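PDB 1Z47: putative ABC-transporter ATP-binding protein, which probably binds and hydrolyses ATP as the ATPase subunit of a putative sulfate ABC transporter. Local coordinates for residues Leu240-Ala243 with Ser244-Glu248; Ile261-Gly265 with Ala266-Val270; Pro272-Ser275 with Glu276-Val280. All blocks are in the same frame, centred on the assembly; numbering follows the deposited sequence.

Contact 1. Residues Leu240-Ala243 with Ser244-Glu248; sequences LFVA and SFIGE
The rings of Phe241 and Phe245 are near parallel (20°) but strongly offset, with little ring area in common. Over one face of Phe241 lies Phe245 CB in a CH-pi contact; over one face of Phe245 lies Phe241 CZ, 3.6 Å from Phe245 CG and offset toward the rim. The two residues stand one turn apart (i to i+4) on the short helix 240-245, with Phe245 its last residue. In both, CG is anti to the backbone N (chi1 -177° and -159°), so both rings leave the helix in the same direction, one beside the other. His220 stacks on Phe241, while Phe245 touches the probable Walker A loop and Gln179 of the second subunit. Ser244 OG turns back to Leu240 O at 2.7 Å, from above the carbonyl plane, and the same oxygen takes Ser244 N at 2.8 Å. With an alanine at Ser244, Leu240 O would probably keep the amide donor but lose the hydroxyl, and Leu240 CD1 its polar neighbour. Where the helix ends, Val242 CG1 lies alongside Ile246 CG1, and Val242 O accepts Ile246 N at 3.0 Å and Phe245 N at 3.2 Å, both from one face of its carbonyl plane.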
loop_
_atom_site.group_PDB
_atom_site.type_symbol
_atom_site.label_atom_id
_atom_site.label_comp_id
_atom_site.label_asym_id
_atom_site.label_seq_id
_atom_site.Cartn_x
_atom_site.Cartn_y
_atom_site.Cartn_z
ATOM N N LEU B 240 -19.096 1.093 13.133
ATOM C CA LEU B 240 -18.304 2.258 12.818
ATOM C C LEU B 240 -16.878 1.794 12.514
ATOM O O LEU B 240 -16.209 2.360 11.640
ATOM C CB LEU B 240 -18.308 3.231 14.000
ATOM C CG LEU B 240 -17.337 4.409 13.923
ATOM C CD1 LEU B 240 -17.653 5.311 12.721
ATOM C CD2 LEU B 240 -17.473 5.216 15.226
ATOM N N PHE B 241 -16.414 0.769 13.229
ATOM C CA PHE B 241 -15.054 0.280 12.986
ATOM C C PHE B 241 -14.892 -0.204 11.546
ATOM O O PHE B 241 -13.903 0.141 10.891
ATOM C CB PHE B 241 -14.640 -0.873 13.924
ATOM C CG PHE B 241 -13.222 -1.317 13.704
ATOM C CD1 PHE B 241 -12.163 -0.535 14.161
ATOM C CD2 PHE B 241 -12.937 -2.448 12.939
ATOM C CE1 PHE B 241 -10.842 -0.859 13.860
ATOM C CE2 PHE B 241 -11.598 -2.791 12.625
ATOM C CZ PHE B 241 -10.560 -1.998 13.083
ATOM N N VAL B 242 -15.843 -1.008 11.059
ATOM C CA VAL B 242 -15.767 -1.504 9.680
ATOM C C VAL B 242 -15.828 -0.316 8.727
ATOM O O VAL B 242 -15.061 -0.221 7.769
ATOM C CB VAL B 242 -16.933 -2.497 9.318
ATOM C CG1 VAL B 242 -16.797 -2.952 7.854
ATOM C CG2 VAL B 242 -16.898 -3.716 10.238
ATOM N N ALA B 243 -16.714 0.628 9.026
ATOM C CA ALA B 243 -16.861 1.802 8.188
ATOM C C ALA B 243 -15.588 2.641 8.105
ATOM O O ALA B 243 -15.271 3.211 7.062
ATOM C CB ALA B 243 -18.042 2.656 8.698
ATOM N N SER B 244 -14.858 2.711 9.210
ATOM C CA SER B 244 -13.639 3.497 9.270
ATOM C C SER B 244 -12.386 2.710 8.895
ATOM O O SER B 244 -11.346 3.297 8.650
ATOM C CB SER B 244 -13.467 4.044 10.690
ATOM O OG SER B 244 -14.696 4.541 11.153
ATOM N N PHE B 245 -12.477 1.387 8.852
ATOM C CA PHE B 245 -11.299 0.577 8.536
ATOM C C PHE B 245 -11.249 0.101 7.076
ATOM O O PHE B 245 -10.168 -0.187 6.570
ATOM C CB PHE B 245 -11.226 -0.629 9.491
ATOM C CG PHE B 245 -9.855 -1.244 9.603
ATOM C CD1 PHE B 245 -8.801 -0.543 10.191
ATOM C CD2 PHE B 245 -9.612 -2.528 9.118
ATOM C CE1 PHE B 245 -7.517 -1.112 10.298
ATOM C CE2 PHE B 245 -8.331 -3.100 9.221
ATOM C CZ PHE B 245 -7.285 -2.385 9.812
ATOM N N ILE B 246 -12.402 0.010 6.414
ATOM C CA ILE B 246 -12.476 -0.419 5.002
ATOM C C ILE B 246 -12.685 0.826 4.142
ATOM O O ILE B 246 -13.506 1.692 4.482
ATOM C CB ILE B 246 -13.679 -1.359 4.742
ATOM C CG1 ILE B 246 -13.630 -2.559 5.679
ATOM C CG2 ILE B 246 -13.686 -1.817 3.283
ATOM C CD1 ILE B 246 -12.325 -3.234 5.709
ATOM N N GLY B 247 -11.953 0.920 3.037
ATOM C CA GLY B 247 -12.076 2.079 2.167
ATOM C C GLY B 247 -11.500 3.270 2.906
ATOM O O GLY B 247 -10.906 3.123 3.973
ATOM N N GLU B 248 -11.687 4.450 2.344
ATOM C CA GLU B 248 -11.182 5.669 2.948
ATOM C C GLU B 248 -12.357 6.441 3.516
ATOM O O GLU B 248 -13.486 6.302 3.032
ATOM C CB GLU B 248 -10.443 6.475 1.887
ATOM C CG GLU B 248 -9.115 5.795 1.517
ATOM C CD GLU B 248 -8.440 6.391 0.300
ATOM O OE1 GLU B 248 -8.690 5.885 -0.817
ATOM O OE2 GLU B 248 -7.664 7.361 0.464
#

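Contact 2. Residues Ile261-Gly265 with Ala266-Val270; sequences IEVAG and AALPV
Ile261 and Leu268 are joined by two backbone hydrogen bonds, Leu268 N to Ile261 O at 2.8 Å and Ile261 N to Leu268 O at 3.0 Å, both fairly straight, the first at 160°. Nearer the turn, Val263 N gives an equally direct bond to Ala266 O at 2.8 Å, answered by a weak return bond from Ala266 N to Val263 O. Between the bonded pairs, Glu262 and Ala267 form a non-hydrogen-bonded pair whose CA atoms are 4.8 Å apart. The whole is an antiparallel beta hairpin, strands 260-262 and 267-269, turning through Ala264 and Gly265; both have positive phi, consistent with a type I' turn. Its two faces differ sharply. Glu262 and Ala267 are on an exposed one, whereas Ile261 and Leu268 are on a buried one, against Val282 of strand 279-284. There the tightest spot is Val263 CG2 against Leu268 CD2, 3.3 Å apart and shorter than normal van der Waals contact, with the two side chains crossing at about a right angle. Ile261 holds CG1 between its backbone N and carbonyl carbon (chi1 54°), and that carbon meets Leu268 CB at 3.9 Å. The other branch, CG2, lies beside the backbone N and meets Val270 CG2 at 3.9 Å. Outside the hairpin, Arg254 NE binds Glu262 O, and Val347 of strand 342-347 packs on Val263.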
loop_
_atom_site.group_PDB
_atom_site.type_symbol
_atom_site.label_atom_id
_atom_site.label_comp_id
_atom_site.label_asym_id
_atom_site.label_seq_id
_atom_site.Cartn_x
_atom_site.Cartn_y
_atom_site.Cartn_z
ATOM N N ILE B 261 -28.246 16.154 11.858
ATOM C CA ILE B 261 -26.941 16.684 12.185
ATOM C C ILE B 261 -26.578 17.621 11.039
ATOM O O ILE B 261 -27.095 17.478 9.928
ATOM C CB ILE B 261 -25.865 15.586 12.343
ATOM C CG1 ILE B 261 -25.810 14.700 11.090
ATOM C CG2 ILE B 261 -26.157 14.774 13.598
ATOM C CD1 ILE B 261 -24.598 13.744 11.078
ATOM N N GLU B 262 -25.713 18.585 11.312
ATOM C CA GLU B 262 -25.308 19.558 10.301
ATOM C C GLU B 262 -23.939 19.226 9.715
ATOM O O GLU B 262 -22.931 19.274 10.418
ATOM C CB GLU B 262 -25.273 20.961 10.907
ATOM C CG GLU B 262 -25.834 21.037 12.335
ATOM C CD GLU B 262 -24.850 20.542 13.414
ATOM O OE1 GLU B 262 -24.517 19.331 13.439
ATOM O OE2 GLU B 262 -24.413 21.382 14.238
ATOM N N VAL B 263 -23.919 18.911 8.425
ATOM C CA VAL B 263 -22.682 18.574 7.735
ATOM C C VAL B 263 -22.532 19.464 6.503
ATOM O O VAL B 263 -23.302 19.358 5.546
ATOM C CB VAL B 263 -22.681 17.072 7.321
ATOM C CG1 VAL B 263 -21.366 16.686 6.719
ATOM C CG2 VAL B 263 -22.982 16.198 8.535
ATOM N N ALA B 264 -21.556 20.365 6.550
ATOM C CA ALA B 264 -21.270 21.273 5.436
ATOM C C ALA B 264 -22.490 22.046 4.920
ATOM O O ALA B 264 -22.782 22.031 3.718
ATOM C CB ALA B 264 -20.634 20.485 4.284
ATOM N N GLY B 265 -23.196 22.730 5.814
ATOM C CA GLY B 265 -24.370 23.476 5.387
ATOM C C GLY B 265 -25.483 22.573 4.880
ATOM O O GLY B 265 -26.281 22.961 4.033
ATOM N N ALA B 266 -25.535 21.352 5.387
ATOM C CA ALA B 266 -26.573 20.424 4.972
ATOM C C ALA B 266 -27.080 19.714 6.209
ATOM O O ALA B 266 -26.299 19.367 7.090
ATOM C CB ALA B 266 -26.014 19.416 3.982
ATOM N N ALA B 267 -28.389 19.517 6.279
ATOM C CA ALA B 267 -29.000 18.832 7.397
ATOM C C ALA B 267 -29.200 17.379 7.012
ATOM O O ALA B 267 -30.024 17.067 6.160
ATOM C CB ALA B 267 -30.345 19.466 7.739
ATOM N N LEU B 268 -28.442 16.487 7.637
ATOM C CA LEU B 268 -28.550 15.065 7.349
ATOM C C LEU B 268 -29.513 14.488 8.364
ATOM O O LEU B 268 -29.272 14.575 9.569
ATOM C CB LEU B 268 -27.178 14.382 7.469
ATOM C CG LEU B 268 -26.136 14.637 6.374
ATOM C CD1 LEU B 268 -25.972 16.119 6.075
ATOM C CD2 LEU B 268 -24.810 14.020 6.820
ATOM N N PRO B 269 -30.628 13.909 7.899
ATOM C CA PRO B 269 -31.582 13.346 8.851
ATOM C C PRO B 269 -30.947 12.181 9.556
ATOM O O PRO B 269 -30.149 11.454 8.966
ATOM C CB PRO B 269 -32.736 12.898 7.962
ATOM C CG PRO B 269 -32.014 12.465 6.708
ATOM C CD PRO B 269 -31.064 13.641 6.517
ATOM N N VAL B 270 -31.328 12.004 10.814
ATOM C CA VAL B 270 -30.825 10.927 11.649
ATOM C C VAL B 270 -31.962 9.974 11.928
ATOM O O VAL B 270 -33.098 10.394 12.159
ATOM C CB VAL B 270 -30.319 11.469 13.016
ATOM C CG1 VAL B 270 -29.967 10.312 13.938
ATOM C CG2 VAL B 270 -29.113 12.383 12.793
#

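Contact 3. Residues Pro272-Ser275 with Glu276-Val280; sequences PAVS and EGSEV
Ser275 to Ser278 form a type II beta turn, with Glu276 and Gly277 at its two corners and Ser278 N returning to Ser275 O at 3.2 Å. At Gly277 (phi 83°) a CB would collide with the carbonyl oxygen of Glu276, so the glycine suits the corner it occupies. The turn is gripped twice at the same acceptor, because Ser278 OG also donates to Ser275 O, at 2.8 Å. The two donors use that oxygen differently: the hydroxyl lies in the carbonyl plane, on a lone pair, while the amide nitrogen sits well above the plane. Ser278 can reach back because its OG lies between its own backbone N and carbonyl carbon (chi1 70°), pointing into the turn. Val274 CG1, anti to its backbone N, meets Val280 CG1 at 4.0 Å, so one branch links the residue before the turn to the start of the strand that follows. Glu276 bends at chi2, and its carboxylate takes backbone amides of the preceding part of the chain, OE1 from Asn258 N and OE2 from Gly259 N. Val256 lies against Val274, Glu276 and Ser278, and exchanges backbone hydrogen bonds with Gly277 and Ser278. The turn thus leads into strand 279-284, the middle strand of a three-stranded antiparallel sheet, flanked by strands 250-255 and 351-354: Val280 bonds to Arg254 on one neighbour, and Glu279 to Arg355 just beyond the other.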
loop_
_atom_site.group_PDB
_atom_site.type_symbol
_atom_site.label_atom_id
_atom_site.label_comp_id
_atom_site.label_asym_id
_atom_site.label_seq_id
_atom_site.Cartn_x
_atom_site.Cartn_y
_atom_site.Cartn_z
ATOM N N PRO B 272 -34.695 7.982 13.584
ATOM C CA PRO B 272 -35.467 8.282 14.791
ATOM C C PRO B 272 -35.093 7.496 16.048
ATOM O O PRO B 272 -35.436 7.921 17.147
ATOM C CB PRO B 272 -36.917 8.047 14.349
ATOM C CG PRO B 272 -36.786 7.054 13.247
ATOM C CD PRO B 272 -35.585 7.553 12.489
ATOM N N ALA B 273 -34.376 6.379 15.893
ATOM C CA ALA B 273 -33.955 5.564 17.046
ATOM C C ALA B 273 -32.777 6.174 17.808
ATOM O O ALA B 273 -32.397 5.700 18.878
ATOM C CB ALA B 273 -33.590 4.149 16.602
ATOM N N VAL B 274 -32.174 7.204 17.231
ATOM C CA VAL B 274 -31.073 7.874 17.889
ATOM C C VAL B 274 -31.730 9.038 18.616
ATOM O O VAL B 274 -32.440 9.849 17.996
ATOM C CB VAL B 274 -30.071 8.426 16.889
ATOM C CG1 VAL B 274 -28.875 9.017 17.660
ATOM C CG2 VAL B 274 -29.651 7.335 15.907
ATOM N N SER B 275 -31.477 9.131 19.915
ATOM C CA SER B 275 -32.063 10.186 20.750
ATOM C C SER B 275 -31.536 11.596 20.549
ATOM O O SER B 275 -30.371 11.797 20.171
ATOM C CB SER B 275 -31.878 9.830 22.224
ATOM O OG SER B 275 -32.393 8.545 22.486
ATOM N N GLU B 276 -32.401 12.582 20.807
ATOM C CA GLU B 276 -31.992 13.983 20.719
ATOM C C GLU B 276 -30.819 14.161 21.693
ATOM O O GLU B 276 -30.831 13.583 22.778
ATOM C CB GLU B 276 -33.141 14.909 21.163
ATOM C CG GLU B 276 -34.216 15.122 20.112
ATOM C CD GLU B 276 -33.696 15.908 18.921
ATOM O OE1 GLU B 276 -33.511 17.142 19.063
ATOM O OE2 GLU B 276 -33.459 15.286 17.856
ATOM N N GLY B 277 -29.822 14.950 21.305
ATOM C CA GLY B 277 -28.690 15.206 22.190
ATOM C C GLY B 277 -27.574 14.176 22.233
ATOM O O GLY B 277 -26.512 14.433 22.796
ATOM N N SER B 278 -27.793 13.011 21.655
ATOM C CA SER B 278 -26.750 11.983 21.641
ATOM C C SER B 278 -25.733 12.294 20.552
ATOM O O SER B 278 -26.047 12.983 19.584
ATOM C CB SER B 278 -27.366 10.634 21.342
ATOM O OG SER B 278 -27.787 10.630 19.984
ATOM N N GLU B 279 -24.514 11.770 20.677
ATOM C CA GLU B 279 -23.492 12.033 19.659
ATOM C C GLU B 279 -23.393 10.872 18.665
ATOM O O GLU B 279 -23.601 9.710 19.041
ATOM C CB GLU B 279 -22.134 12.250 20.330
ATOM C CG GLU B 279 -22.103 13.476 21.238
ATOM C CD GLU B 279 -20.761 13.678 21.904
ATOM O OE1 GLU B 279 -20.126 12.672 22.277
ATOM O OE2 GLU B 279 -20.345 14.838 22.066
ATOM N N VAL B 280 -23.112 11.189 17.401
ATOM C CA VAL B 280 -22.955 10.146 16.371
ATOM C C VAL B 280 -21.686 10.466 15.609
ATOM O O VAL B 280 -21.167 11.600 15.677
ATOM C CB VAL B 280 -24.094 10.163 15.301
ATOM C CG1 VAL B 280 -25.428 9.859 15.919
ATOM C CG2 VAL B 280 -24.145 11.534 14.630
#

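In the fold
The three contacts follow one another in the chain. Contact 1 belongs to the ABC ATPase part and is the one of the three beside the probable nucleotide-binding loop; contacts 2 and 3 belong to the C-terminal regulatory part. Contacts 2 and 3 have centres about 13 Å apart and meet directly, Ile261 CG2 lying 4.0 Å from Val280 CG2, so the hairpin 261-270 packs on the strand that the turn 275-278 introduces. Contact 1 stands apart, its centre about 21 Å from each of the other two. Its nearest atoms come to about 11 Å from contact 2 and about 7 Å from contact 3, without touching either.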